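Local structure of BvnE (Penicillium brevicompactum, 6U9I) at residues D35-H40 with T66-L71; V46-P51 with F56-N61; V118-N123 with T127-V132; S138-C141 with E146-A149. The protein catalyses, as an isomerase, the stereoselective semipinacol-type rearrangement in the fungal assembly of brevianamides. One frame throughout, in Å; residues are numbered along the deposited sequence.

Interaction 1: D35-H40 with T66-L71; sequences DAMVSH and TFFKTL
M37 and F68 have the nearest CA atoms of 35-40 and 66-71, 7.5 Å apart, where the short, weakly bonded helix 34-37 comes up beside the longer helix 61-74. M37 reaches the F68 ring with several atoms. Its CB presses on F68 CD2 at 3.4 Å, while the outer chain lies over a face of the ring: a bend at the last torsion (chi3 88°) sets the methyl over the carbons CD1 and CE1. M37 CE is 3.8 Å from the F68 centroid and 20° off the normal, a CH-pi contact. M37 SD, 4.2 Å from the same centroid, adds a Met-aromatic contact. V38 takes the edge, with its CG1 near the ring plane and 3.9 Å from F68 CD2. One helical turn further on, L71 CD2 meets M37 CE more loosely, at 4.4 Å. With an alanine at F68, the sulfur and methyl of M37 would probably lose the aromatic surface they lie on, and V38 CG1 the edge beside it. Behind M37 the chain is tied down by S39, whose N and OG both bond A36 O, OG at 2.7 Å. Around this buried contact, M37 also packs on M29 of helix 14-31, V38 touches L64, D35 forms a salt bridge with R65, and the H40 backbone bonds to L129 of strand 129-136.

Interaction 2: V46-P51 with F56-N61; sequences VTRPAP and FAPLNN
T47 and L59 exchange both of their backbone hydrogen bonds, which makes them the hydrogen-bonded pair of a short antiparallel beta hairpin between strands 45-50 and 59-60. T47 N reaches L59 O at 2.9 Å, in the carbonyl plane, and L59 N returns to T47 O at the same length. Each acceptor also receives a CA-H...O contact from a neighbouring residue, V46 CA on L59 O and P58 CA on T47 O. Beyond this pair prolines take over, and water continues the link: one molecule donates to P49 O at 2.8 Å and to F56 O at 3.0 Å. A second accepts from F56 N at 2.9 Å and lies close to P51 O. The P49 ring packs at the loop end of the hairpin, crossing both F56 and L59 at about a right angle. Its CG touches F56 CB at 3.7 Å and L59 CD1 at 3.9 Å. A glycine at P49 would probably open a gap between F56 and L59 and leave the backbone more mobile where water replaces direct bonds. The other edge of strand 45-50 pairs with strand 129-136, T47 OG1 bonds R41, and N60 OD1 caps helix 61-74 at Q63 N. A50 and P51 pack against E115 of the second subunit. Near the start of the strand, V46 and P58 lie side by side, pointing the same way, with V46 CB 4.0 Å from P58 CB.

Interaction 3: V118-N123 with T127-V132; sequences VVLTFN and TLLRDV
L120, F122, L129 and V132 form the tight, buried part of this contact, while T121, D131 and R130 line a wetter side. L129 is central: its CG stands opposite the backbone N (chi1 -176°), which brings CD1 back toward strand 110-122, on the face that carries L120 and the F122 ring. There L129 CD1 meets L120 CB at 3.6 Å and covers one face of the F122 ring, offset toward the rim, 4.2 Å from the centroid. L120 CD2 and V132 CG1, on side chains pointing the same way, touch at 3.7 Å. On the wetter side a water links V119 O, T121 OG1 and D131 OD2, while T121 OG1 also bonds K96 and D131 OD1 forms a salt bridge with R48. Another water bridges F122 O and R130 NH2, reaching the guanidinium in its plane. The loop end is held by N123, whose chi1 of 64° places CG between its own N and carbonyl carbon and turns the amide toward 127-128. N123 OD1 accepts T127 N in its carbonyl plane at 2.9 Å and L128 N from above that plane at 3.1 Å, and N123 N bonds L128 O. Between the two regions T121 O takes two donors, R130 N at 2.8 Å and D131 N at a more bent 3.2 Å. R130 and D131 thus both face T121: a classic beta bulge in the antiparallel hairpin of strands 110-122 and 129-136, within a curved sheet consistent with an NTF2-like fold.

Interaction 4: S138-C141 with E146-A149; sequences SDYC and ERQA
Y140 leaves its helix with CG anti to the backbone N (chi1 -167°), and R147, two turns later, kinks at chi3 (54°); together these torsions bring a phenol oxygen and a guanidinium nitrogen to the same spot beside the helix. Y140 CB points away from the later turn, but the end of the ring comes back toward R147. R147 CB, by contrast, already points toward the earlier turn, and its chain runs out straight through CG before the bend. R147 NH1 donates to Y140 OH over 3.3 Å in a weak, bent hydrogen bond. The hydroxyl lies at the edge of the guanidinium, near its plane, whereas the tyrosine ring and the guanidinium stand almost perpendicular, 79° apart. They are therefore not stacked, and the next contact is merely R147 NH1 against Y140 CZ at 4.0 Å. The two side chains cross obliquely and meet through their polar ends alone. Y140 OH is also bonded to E113 N, and R147 NH2 to L111 O and C109 O, which lets both groups grip the backbone of 109-113 and fasten the flank of helix 138-150 to the start of strand 110-122. At the start of the helix, S138 OG bonds D137 and D139 of the second subunit.

From the N terminus, interaction 1 closes the widest loop, bringing residues 35-40 back to helix 61-74. Interaction 2 lies wholly within that loop; strand 59-60 runs straight into the same helix, and F67 CB packs on L59 CD2. Interactions 3 and 4 follow in series without crossing. Interaction 3 closes the hairpin of strands 110-122 and 129-136, whose second strand lies beside strand 45-50 in the sheet; R48 N probably bonds V132 O, and H40 O probably bonds L129 N. Interaction 4 closes no such loop; it joins two turns of helix 138-150, which follows strand 129-136. It touches interaction 2 through P51 and S138, and both meet the second subunit.

Interaction 1: D35-H40 with T66-L71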
loop_
_atom_site.group_PDB
_atom_site.type_symbol
_atom_site.label_atom_id
_atom_site.label_comp_id
_atom_site.label_asym_id
_atom_site.label_seq_id
_atom_site.Cartn_x
_atom_site.Cartn_y
_atom_site.Cartn_z
ATOM N N ASP A 35 -5.250 9.104 -23.242
ATOM C CA ASP A 35 -4.146 8.485 -23.959
ATOM C C ASP A 35 -2.890 8.435 -23.104
ATOM O O ASP A 35 -2.205 7.408 -23.051
ATOM C CB ASP A 35 -3.876 9.235 -25.265
ATOM C CG ASP A 35 -3.043 8.422 -26.232
ATOM O OD1 ASP A 35 -3.529 7.374 -26.709
ATOM O OD2 ASP A 35 -1.897 8.822 -26.513
ATOM N N ALA A 36 -2.570 9.530 -22.413
ATOM C CA ALA A 36 -1.359 9.528 -21.598
ATOM C C ALA A 36 -1.494 8.576 -20.420
ATOM O O ALA A 36 -0.518 7.936 -20.009
ATOM C CB ALA A 36 -1.055 10.943 -21.107
ATOM N N MET A 37 -2.692 8.476 -19.860
ATOM C CA MET A 37 -2.913 7.691 -18.653
ATOM C C MET A 37 -2.932 6.188 -18.892
ATOM O O MET A 37 -2.950 5.434 -17.914
ATOM C CB MET A 37 -4.219 8.135 -17.995
ATOM C CG MET A 37 -4.141 9.600 -17.549
ATOM S SD MET A 37 -5.716 10.331 -17.111
ATOM C CE MET A 37 -5.798 9.896 -15.379
ATOM N N VAL A 38 -2.941 5.735 -20.143
ATOM C CA VAL A 38 -2.775 4.319 -20.448
ATOM C C VAL A 38 -1.523 4.069 -21.290
ATOM O O VAL A 38 -1.377 3.010 -21.881
ATOM C CB VAL A 38 -4.033 3.743 -21.129
ATOM C CG1 VAL A 38 -5.272 3.985 -20.258
ATOM C CG2 VAL A 38 -4.219 4.324 -22.536
ATOM N N SER A 39 -0.595 5.023 -21.330
ATOM C CA SER A 39 0.566 4.873 -22.193
ATOM C C SER A 39 1.631 4.000 -21.535
ATOM O O SER A 39 1.663 3.831 -20.312
ATOM C CB SER A 39 1.164 6.241 -22.542
ATOM O OG SER A 39 1.613 6.902 -21.374
ATOM N N HIS A 40 2.521 3.454 -22.377
ATOM C CA HIS A 40 3.683 2.670 -21.935
ATOM C C HIS A 40 3.270 1.471 -21.081
ATOM O O HIS A 40 3.861 1.191 -20.033
ATOM C CB HIS A 40 4.691 3.543 -21.184
ATOM C CG HIS A 40 5.132 4.743 -21.963
ATOM N ND1 HIS A 40 6.002 4.656 -23.027
ATOM C CD2 HIS A 40 4.799 6.050 -21.852
ATOM C CE1 HIS A 40 6.204 5.864 -23.526
ATOM N NE2 HIS A 40 5.480 6.726 -22.835
ATOM N N THR A 66 -11.439 3.931 -21.315
ATOM C CA THR A 66 -12.828 4.377 -21.218
ATOM C C THR A 66 -13.115 5.010 -19.860
ATOM O O THR A 66 -13.769 6.056 -19.781
ATOM C CB THR A 66 -13.771 3.197 -21.470
ATOM O OG1 THR A 66 -13.576 2.720 -22.804
ATOM C CG2 THR A 66 -15.232 3.612 -21.275
ATOM N N PHE A 67 -12.620 4.399 -18.778
ATOM C CA PHE A 67 -12.801 4.994 -17.457
ATOM C C PHE A 67 -12.202 6.391 -17.404
ATOM O O PHE A 67 -12.817 7.320 -16.869
ATOM C CB PHE A 67 -12.168 4.115 -16.373
ATOM C CG PHE A 67 -12.121 4.772 -15.015
ATOM C CD1 PHE A 67 -13.272 4.907 -14.253
ATOM C CD2 PHE A 67 -10.928 5.270 -14.507
ATOM C CE1 PHE A 67 -13.235 5.517 -13.006
ATOM C CE2 PHE A 67 -10.886 5.887 -13.261
ATOM C CZ PHE A 67 -12.043 6.003 -12.513
ATOM N N PHE A 68 -10.995 6.555 -17.950
ATOM C CA PHE A 68 -10.321 7.845 -17.845
ATOM C C PHE A 68 -11.003 8.914 -18.692
ATOM O O PHE A 68 -10.926 10.102 -18.356
ATOM C CB PHE A 68 -8.846 7.697 -18.229
ATOM C CG PHE A 68 -8.000 7.060 -17.146
ATOM C CD1 PHE A 68 -8.261 7.318 -15.807
ATOM C CD2 PHE A 68 -6.945 6.214 -17.466
ATOM C CE1 PHE A 68 -7.486 6.735 -14.800
ATOM C CE2 PHE A 68 -6.152 5.642 -16.463
ATOM C CZ PHE A 68 -6.438 5.898 -15.128
ATOM N N LYS A 69 -11.671 8.525 -19.786
ATOM C CA LYS A 69 -12.462 9.503 -20.533
ATOM C C LYS A 69 -13.526 10.126 -19.639
ATOM O O LYS A 69 -13.781 11.334 -19.705
ATOM C CB LYS A 69 -13.110 8.850 -21.751
ATOM C CG LYS A 69 -12.137 8.402 -22.818
ATOM C CD LYS A 69 -12.886 7.894 -24.038
ATOM C CE LYS A 69 -11.916 7.463 -25.122
ATOM N NZ LYS A 69 -12.633 7.093 -26.371
ATOM N N THR A 70 -14.137 9.315 -18.774
ATOM C CA THR A 70 -15.096 9.827 -17.805
ATOM C C THR A 70 -14.411 10.698 -16.762
ATOM O O THR A 70 -14.852 11.822 -16.486
ATOM C CB THR A 70 -15.827 8.659 -17.141
ATOM O OG1 THR A 70 -16.671 8.027 -18.107
ATOM C CG2 THR A 70 -16.667 9.139 -15.969
ATOM N N LEU A 71 -13.320 10.195 -16.178
ATOM C CA LEU A 71 -12.653 10.912 -15.095
ATOM C C LEU A 71 -12.116 12.258 -15.566
ATOM O O LEU A 71 -12.290 13.277 -14.886
ATOM C CB LEU A 71 -11.525 10.053 -14.520
ATOM C CG LEU A 71 -10.866 10.599 -13.256
ATOM C CD1 LEU A 71 -11.746 10.296 -12.062
ATOM C CD2 LEU A 71 -9.506 9.970 -13.068
#

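Interaction 2: V46-P51 with F56-N61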
loop_
_atom_site.group_PDB
_atom_site.type_symbol
_atom_site.label_atom_id
_atom_site.label_comp_id
_atom_site.label_asym_id
_atom_site.label_seq_id
_atom_site.Cartn_x
_atom_site.Cartn_y
_atom_site.Cartn_z
ATOM N N VAL A 46 -3.164 -4.981 -16.761
ATOM C CA VAL A 46 -4.399 -4.580 -16.094
ATOM C C VAL A 46 -4.064 -3.693 -14.902
ATOM O O VAL A 46 -2.979 -3.778 -14.325
ATOM C CB VAL A 46 -5.264 -5.771 -15.631
ATOM C CG1 VAL A 46 -5.746 -6.584 -16.837
ATOM C CG2 VAL A 46 -4.502 -6.631 -14.663
ATOM N N THR A 47 -5.009 -2.828 -14.557
ATOM C CA THR A 47 -4.993 -2.075 -13.313
ATOM C C THR A 47 -5.965 -2.759 -12.361
ATOM O O THR A 47 -7.129 -2.989 -12.718
ATOM C CB THR A 47 -5.398 -0.618 -13.555
ATOM O OG1 THR A 47 -4.357 0.049 -14.289
ATOM C CG2 THR A 47 -5.634 0.106 -12.233
ATOM N N ARG A 48 -5.479 -3.120 -11.172
ATOM C CA ARG A 48 -6.274 -3.886 -10.215
ATOM C C ARG A 48 -6.614 -3.015 -9.018
ATOM O O ARG A 48 -5.748 -2.780 -8.161
ATOM C CB ARG A 48 -5.527 -5.139 -9.753
ATOM C CG ARG A 48 -4.800 -5.910 -10.841
ATOM C CD ARG A 48 -3.929 -6.985 -10.206
ATOM N NE ARG A 48 -3.271 -7.825 -11.198
ATOM C CZ ARG A 48 -3.810 -8.914 -11.729
ATOM N NH1 ARG A 48 -5.025 -9.299 -11.360
ATOM N NH2 ARG A 48 -3.132 -9.614 -12.631
ATOM N N PRO A 49 -7.844 -2.521 -8.904
ATOM C CA PRO A 49 -8.221 -1.780 -7.698
ATOM C C PRO A 49 -8.203 -2.683 -6.475
ATOM O O PRO A 49 -8.535 -3.869 -6.543
ATOM C CB PRO A 49 -9.638 -1.275 -8.005
ATOM C CG PRO A 49 -9.788 -1.396 -9.493
ATOM C CD PRO A 49 -8.930 -2.557 -9.898
ATOM N N ALA A 50 -7.790 -2.108 -5.354
ATOM C CA ALA A 50 -7.764 -2.789 -4.069
ATOM C C ALA A 50 -8.105 -1.757 -3.012
ATOM O O ALA A 50 -7.994 -0.555 -3.268
ATOM C CB ALA A 50 -6.391 -3.424 -3.786
ATOM N N PRO A 51 -8.542 -2.183 -1.819
ATOM C CA PRO A 51 -8.753 -3.545 -1.317
ATOM C C PRO A 51 -9.953 -4.231 -1.962
ATOM O O PRO A 51 -10.728 -3.580 -2.663
ATOM C CB PRO A 51 -8.992 -3.332 0.184
ATOM C CG PRO A 51 -9.572 -1.955 0.279
ATOM C CD PRO A 51 -8.814 -1.168 -0.783
ATOM N N PHE A 56 -14.260 -3.957 -7.018
ATOM C CA PHE A 56 -13.936 -3.693 -8.415
ATOM C C PHE A 56 -13.013 -4.766 -8.980
ATOM O O PHE A 56 -11.994 -5.102 -8.369
ATOM C CB PHE A 56 -13.285 -2.314 -8.556
ATOM C CG PHE A 56 -14.195 -1.183 -8.173
ATOM C CD1 PHE A 56 -15.321 -0.900 -8.928
ATOM C CD2 PHE A 56 -13.928 -0.406 -7.056
ATOM C CE1 PHE A 56 -16.167 0.142 -8.577
ATOM C CE2 PHE A 56 -14.771 0.636 -6.699
ATOM C CZ PHE A 56 -15.892 0.909 -7.461
ATOM N N ALA A 57 -13.361 -5.283 -10.158
ATOM C CA ALA A 57 -12.477 -6.173 -10.887
ATOM C C ALA A 57 -11.409 -5.370 -11.626
ATOM O O ALA A 57 -11.553 -4.157 -11.815
ATOM C CB ALA A 57 -13.281 -7.020 -11.873
ATOM N N PRO A 58 -10.329 -6.025 -12.061
ATOM C CA PRO A 58 -9.298 -5.311 -12.827
ATOM C C PRO A 58 -9.841 -4.754 -14.134
ATOM O O PRO A 58 -10.825 -5.245 -14.701
ATOM C CB PRO A 58 -8.242 -6.384 -13.096
ATOM C CG PRO A 58 -8.453 -7.415 -12.017
ATOM C CD PRO A 58 -9.934 -7.417 -11.779
ATOM N N LEU A 59 -9.158 -3.724 -14.624
ATOM C CA LEU A 59 -9.474 -3.081 -15.892
ATOM C C LEU A 59 -8.325 -3.319 -16.864
ATOM O O LEU A 59 -7.165 -3.061 -16.529
ATOM C CB LEU A 59 -9.697 -1.577 -15.705
ATOM C CG LEU A 59 -10.868 -1.086 -14.845
ATOM C CD1 LEU A 59 -10.556 -1.188 -13.356
ATOM C CD2 LEU A 59 -11.221 0.358 -15.214
ATOM N N ASN A 60 -8.639 -3.794 -18.066
ATOM C CA ASN A 60 -7.609 -3.901 -19.087
ATOM C C ASN A 60 -7.403 -2.529 -19.727
ATOM O O ASN A 60 -8.026 -1.537 -19.332
ATOM C CB ASN A 60 -7.962 -4.991 -20.111
ATOM C CG ASN A 60 -9.259 -4.717 -20.852
ATOM O OD1 ASN A 60 -9.625 -3.570 -21.091
ATOM N ND2 ASN A 60 -9.955 -5.784 -21.241
ATOM N N ASN A 61 -6.497 -2.459 -20.707
ATOM C CA ASN A 61 -6.115 -1.161 -21.269
ATOM C C ASN A 61 -7.316 -0.445 -21.878
ATOM O O ASN A 61 -7.475 0.773 -21.709
ATOM C CB ASN A 61 -5.024 -1.335 -22.327
ATOM C CG ASN A 61 -3.683 -1.740 -21.743
ATOM O OD1 ASN A 61 -3.401 -1.499 -20.572
ATOM N ND2 ASN A 61 -2.833 -2.345 -22.577
HETATM O O HOH W 1 -9.102 -5.656 -8.601
HETATM O O HOH W 2 -11.700 -3.694 -5.611
#

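Interaction 3: V118-N123 with T127-V132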
loop_
_atom_site.group_PDB
_atom_site.type_symbol
_atom_site.label_atom_id
_atom_site.label_comp_id
_atom_site.label_asym_id
_atom_site.label_seq_id
_atom_site.Cartn_x
_atom_site.Cartn_y
_atom_site.Cartn_z
ATOM N N VAL A 118 0.547 1.965 -4.291
ATOM C CA VAL A 118 0.527 1.414 -5.642
ATOM C C VAL A 118 1.705 0.464 -5.812
ATOM O O VAL A 118 2.814 0.740 -5.339
ATOM C CB VAL A 118 0.558 2.559 -6.679
ATOM C CG1 VAL A 118 0.928 2.059 -8.063
ATOM C CG2 VAL A 118 -0.794 3.277 -6.693
ATOM N N VAL A 119 1.463 -0.670 -6.477
ATOM C CA VAL A 119 2.516 -1.616 -6.838
ATOM C C VAL A 119 2.533 -1.703 -8.359
ATOM O O VAL A 119 1.590 -2.229 -8.964
ATOM C CB VAL A 119 2.300 -3.003 -6.224
ATOM C CG1 VAL A 119 3.459 -3.934 -6.622
ATOM C CG2 VAL A 119 2.140 -2.910 -4.701
ATOM N N LEU A 120 3.576 -1.146 -8.975
ATOM C CA LEU A 120 3.805 -1.261 -10.409
ATOM C C LEU A 120 4.691 -2.473 -10.672
ATOM O O LEU A 120 5.712 -2.655 -10.002
ATOM C CB LEU A 120 4.484 -0.002 -10.956
ATOM C CG LEU A 120 3.843 1.358 -10.653
ATOM C CD1 LEU A 120 4.690 2.491 -11.227
ATOM C CD2 LEU A 120 2.468 1.411 -11.252
ATOM N N THR A 121 4.310 -3.301 -11.640
ATOM C CA THR A 121 5.200 -4.339 -12.151
ATOM C C THR A 121 5.515 -4.016 -13.604
ATOM O O THR A 121 4.606 -3.709 -14.383
ATOM C CB THR A 121 4.570 -5.738 -12.067
ATOM O OG1 THR A 121 4.101 -5.971 -10.733
ATOM C CG2 THR A 121 5.617 -6.800 -12.418
ATOM N N PHE A 122 6.792 -4.084 -13.967
ATOM C CA PHE A 122 7.208 -3.812 -15.333
ATOM C C PHE A 122 7.609 -5.111 -16.022
ATOM O O PHE A 122 7.787 -6.154 -15.387
ATOM C CB PHE A 122 8.348 -2.791 -15.355
ATOM C CG PHE A 122 7.923 -1.428 -14.878
ATOM C CD1 PHE A 122 7.389 -0.513 -15.769
ATOM C CD2 PHE A 122 8.020 -1.086 -13.543
ATOM C CE1 PHE A 122 6.971 0.738 -15.342
ATOM C CE2 PHE A 122 7.611 0.168 -13.102
ATOM C CZ PHE A 122 7.089 1.073 -13.999
ATOM N N ASN A 123 7.723 -5.038 -17.347
ATOM C CA ASN A 123 8.257 -6.158 -18.107
ATOM C C ASN A 123 9.738 -6.352 -17.759
ATOM O O ASN A 123 10.345 -5.573 -17.016
ATOM C CB ASN A 123 8.033 -5.936 -19.610
ATOM C CG ASN A 123 8.791 -4.722 -20.159
ATOM O OD1 ASN A 123 9.401 -3.963 -19.411
ATOM N ND2 ASN A 123 8.736 -4.533 -21.484
ATOM N N THR A 127 10.724 -1.397 -19.114
ATOM C CA THR A 127 10.374 -0.305 -20.012
ATOM C C THR A 127 8.888 -0.204 -20.306
ATOM O O THR A 127 8.470 0.777 -20.923
ATOM C CB THR A 127 11.098 -0.463 -21.352
ATOM O OG1 THR A 127 10.668 -1.691 -21.965
ATOM C CG2 THR A 127 12.609 -0.486 -21.146
ATOM N N LEU A 128 8.095 -1.202 -19.926
ATOM C CA LEU A 128 6.656 -1.167 -20.103
ATOM C C LEU A 128 5.998 -1.688 -18.838
ATOM O O LEU A 128 6.449 -2.681 -18.262
ATOM C CB LEU A 128 6.206 -2.027 -21.294
ATOM C CG LEU A 128 6.510 -1.537 -22.708
ATOM C CD1 LEU A 128 6.009 -2.581 -23.695
ATOM C CD2 LEU A 128 5.839 -0.201 -22.966
ATOM N N LEU A 129 4.929 -1.022 -18.426
ATOM C CA LEU A 129 4.143 -1.448 -17.276
ATOM C C LEU A 129 3.280 -2.655 -17.636
ATOM O O LEU A 129 2.509 -2.606 -18.595
ATOM C CB LEU A 129 3.260 -0.291 -16.819
ATOM C CG LEU A 129 2.405 -0.446 -15.580
ATOM C CD1 LEU A 129 3.279 -0.625 -14.331
ATOM C CD2 LEU A 129 1.587 0.826 -15.501
ATOM N N ARG A 130 3.384 -3.734 -16.852
ATOM C CA ARG A 130 2.601 -4.936 -17.132
ATOM C C ARG A 130 1.544 -5.233 -16.076
ATOM O O ARG A 130 0.684 -6.088 -16.309
ATOM C CB ARG A 130 3.521 -6.159 -17.295
ATOM C CG ARG A 130 4.157 -6.653 -15.997
ATOM C CD ARG A 130 5.013 -7.915 -16.222
ATOM N NE ARG A 130 4.203 -9.031 -16.729
ATOM C CZ ARG A 130 4.713 -10.204 -17.091
ATOM N NH1 ARG A 130 3.921 -11.186 -17.540
ATOM N NH2 ARG A 130 6.015 -10.401 -16.990
ATOM N N ASP A 131 1.560 -4.536 -14.942
ATOM C CA ASP A 131 0.554 -4.747 -13.910
ATOM C C ASP A 131 0.593 -3.564 -12.960
ATOM O O ASP A 131 1.668 -3.050 -12.661
ATOM C CB ASP A 131 0.804 -6.037 -13.123
ATOM C CG ASP A 131 -0.333 -6.358 -12.170
ATOM O OD1 ASP A 131 -1.387 -6.817 -12.661
ATOM O OD2 ASP A 131 -0.188 -6.157 -10.940
ATOM N N VAL A 132 -0.579 -3.140 -12.491
ATOM C CA VAL A 132 -0.691 -2.135 -11.432
ATOM C C VAL A 132 -1.691 -2.626 -10.404
ATOM O O VAL A 132 -2.831 -2.942 -10.760
ATOM C CB VAL A 132 -1.170 -0.773 -11.960
ATOM C CG1 VAL A 132 -1.070 0.257 -10.858
ATOM C CG2 VAL A 132 -0.388 -0.364 -13.139
HETATM O O HOH W 3 1.760 -4.890 -9.720
HETATM O O HOH W 4 8.246 -8.853 -15.569
#

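Interaction 4: S138-C141 with E146-A149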
loop_
_atom_site.group_PDB
_atom_site.type_symbol
_atom_site.label_atom_id
_atom_site.label_comp_id
_atom_site.label_asym_id
_atom_site.label_seq_id
_atom_site.Cartn_x
_atom_site.Cartn_y
_atom_site.Cartn_z
ATOM N N SER A 138 -10.084 3.327 1.117
ATOM C CA SER A 138 -11.416 2.896 0.704
ATOM C C SER A 138 -12.506 3.727 1.372
ATOM O O SER A 138 -13.550 3.992 0.762
ATOM C CB SER A 138 -11.598 1.413 1.025
ATOM O OG SER A 138 -11.179 1.147 2.359
ATOM N N ASP A 139 -12.298 4.128 2.631
ATOM C CA ASP A 139 -13.267 5.020 3.265
ATOM C C ASP A 139 -13.431 6.292 2.455
ATOM O O ASP A 139 -14.557 6.757 2.235
ATOM C CB ASP A 139 -12.849 5.367 4.696
ATOM C CG ASP A 139 -13.813 6.348 5.362
ATOM O OD1 ASP A 139 -15.021 6.048 5.394
ATOM O OD2 ASP A 139 -13.373 7.421 5.839
ATOM N N TYR A 140 -12.319 6.861 1.984
ATOM C CA TYR A 140 -12.424 8.069 1.181
ATOM C C TYR A 140 -13.154 7.786 -0.124
ATOM O O TYR A 140 -13.965 8.604 -0.576
ATOM C CB TYR A 140 -11.041 8.665 0.909
ATOM C CG TYR A 140 -11.176 10.055 0.354
ATOM C CD1 TYR A 140 -11.282 11.143 1.198
ATOM C CD2 TYR A 140 -11.262 10.272 -1.016
ATOM C CE1 TYR A 140 -11.438 12.418 0.698
ATOM C CE2 TYR A 140 -11.413 11.540 -1.525
ATOM C CZ TYR A 140 -11.501 12.612 -0.662
ATOM O OH TYR A 140 -11.660 13.884 -1.160
ATOM N N CYS A 141 -12.889 6.624 -0.726
ATOM C CA CYS A 141 -13.554 6.224 -1.963
ATOM C C CYS A 141 -15.069 6.193 -1.787
ATOM O O CYS A 141 -15.824 6.704 -2.625
ATOM C CB CYS A 141 -13.046 4.841 -2.368
ATOM S SG CYS A 141 -11.475 4.921 -3.248
ATOM N N GLU A 146 -20.507 8.969 -2.183
ATOM C CA GLU A 146 -21.652 9.615 -1.546
ATOM C C GLU A 146 -21.721 11.095 -1.903
ATOM O O GLU A 146 -22.778 11.597 -2.307
ATOM C CB GLU A 146 -21.575 9.438 -0.027
ATOM C CG GLU A 146 -21.576 7.994 0.452
ATOM C CD GLU A 146 -21.150 7.858 1.912
ATOM O OE1 GLU A 146 -21.127 6.717 2.422
ATOM O OE2 GLU A 146 -20.835 8.890 2.547
ATOM N N ARG A 147 -20.602 11.815 -1.746
ATOM C CA ARG A 147 -20.587 13.248 -2.039
ATOM C C ARG A 147 -20.966 13.540 -3.484
ATOM O O ARG A 147 -21.584 14.574 -3.766
ATOM C CB ARG A 147 -19.210 13.846 -1.751
ATOM C CG ARG A 147 -18.832 13.923 -0.298
ATOM C CD ARG A 147 -17.352 14.239 -0.171
ATOM N NE ARG A 147 -17.008 15.444 -0.920
ATOM C CZ ARG A 147 -15.782 15.746 -1.331
ATOM N NH1 ARG A 147 -14.773 14.919 -1.080
ATOM N NH2 ARG A 147 -15.566 16.867 -2.003
ATOM N N GLN A 148 -20.597 12.653 -4.394
ATOM C CA GLN A 148 -20.889 12.823 -5.794
ATOM C C GLN A 148 -22.357 12.565 -6.052
ATOM O O GLN A 148 -22.976 13.324 -6.782
ATOM C CB GLN A 148 -19.980 11.973 -6.689
ATOM C CG GLN A 148 -18.635 12.592 -7.036
ATOM C CD GLN A 148 -18.138 12.174 -8.405
ATOM O OE1 GLN A 148 -18.200 10.994 -8.752
ATOM N NE2 GLN A 148 -17.657 13.151 -9.206
ATOM N N ALA A 149 -22.908 11.518 -5.475
ATOM C CA ALA A 149 -24.326 11.211 -5.615
ATOM C C ALA A 149 -25.189 12.370 -5.132
ATOM O O ALA A 149 -26.173 12.734 -5.787
ATOM C CB ALA A 149 -24.657 9.942 -4.841
#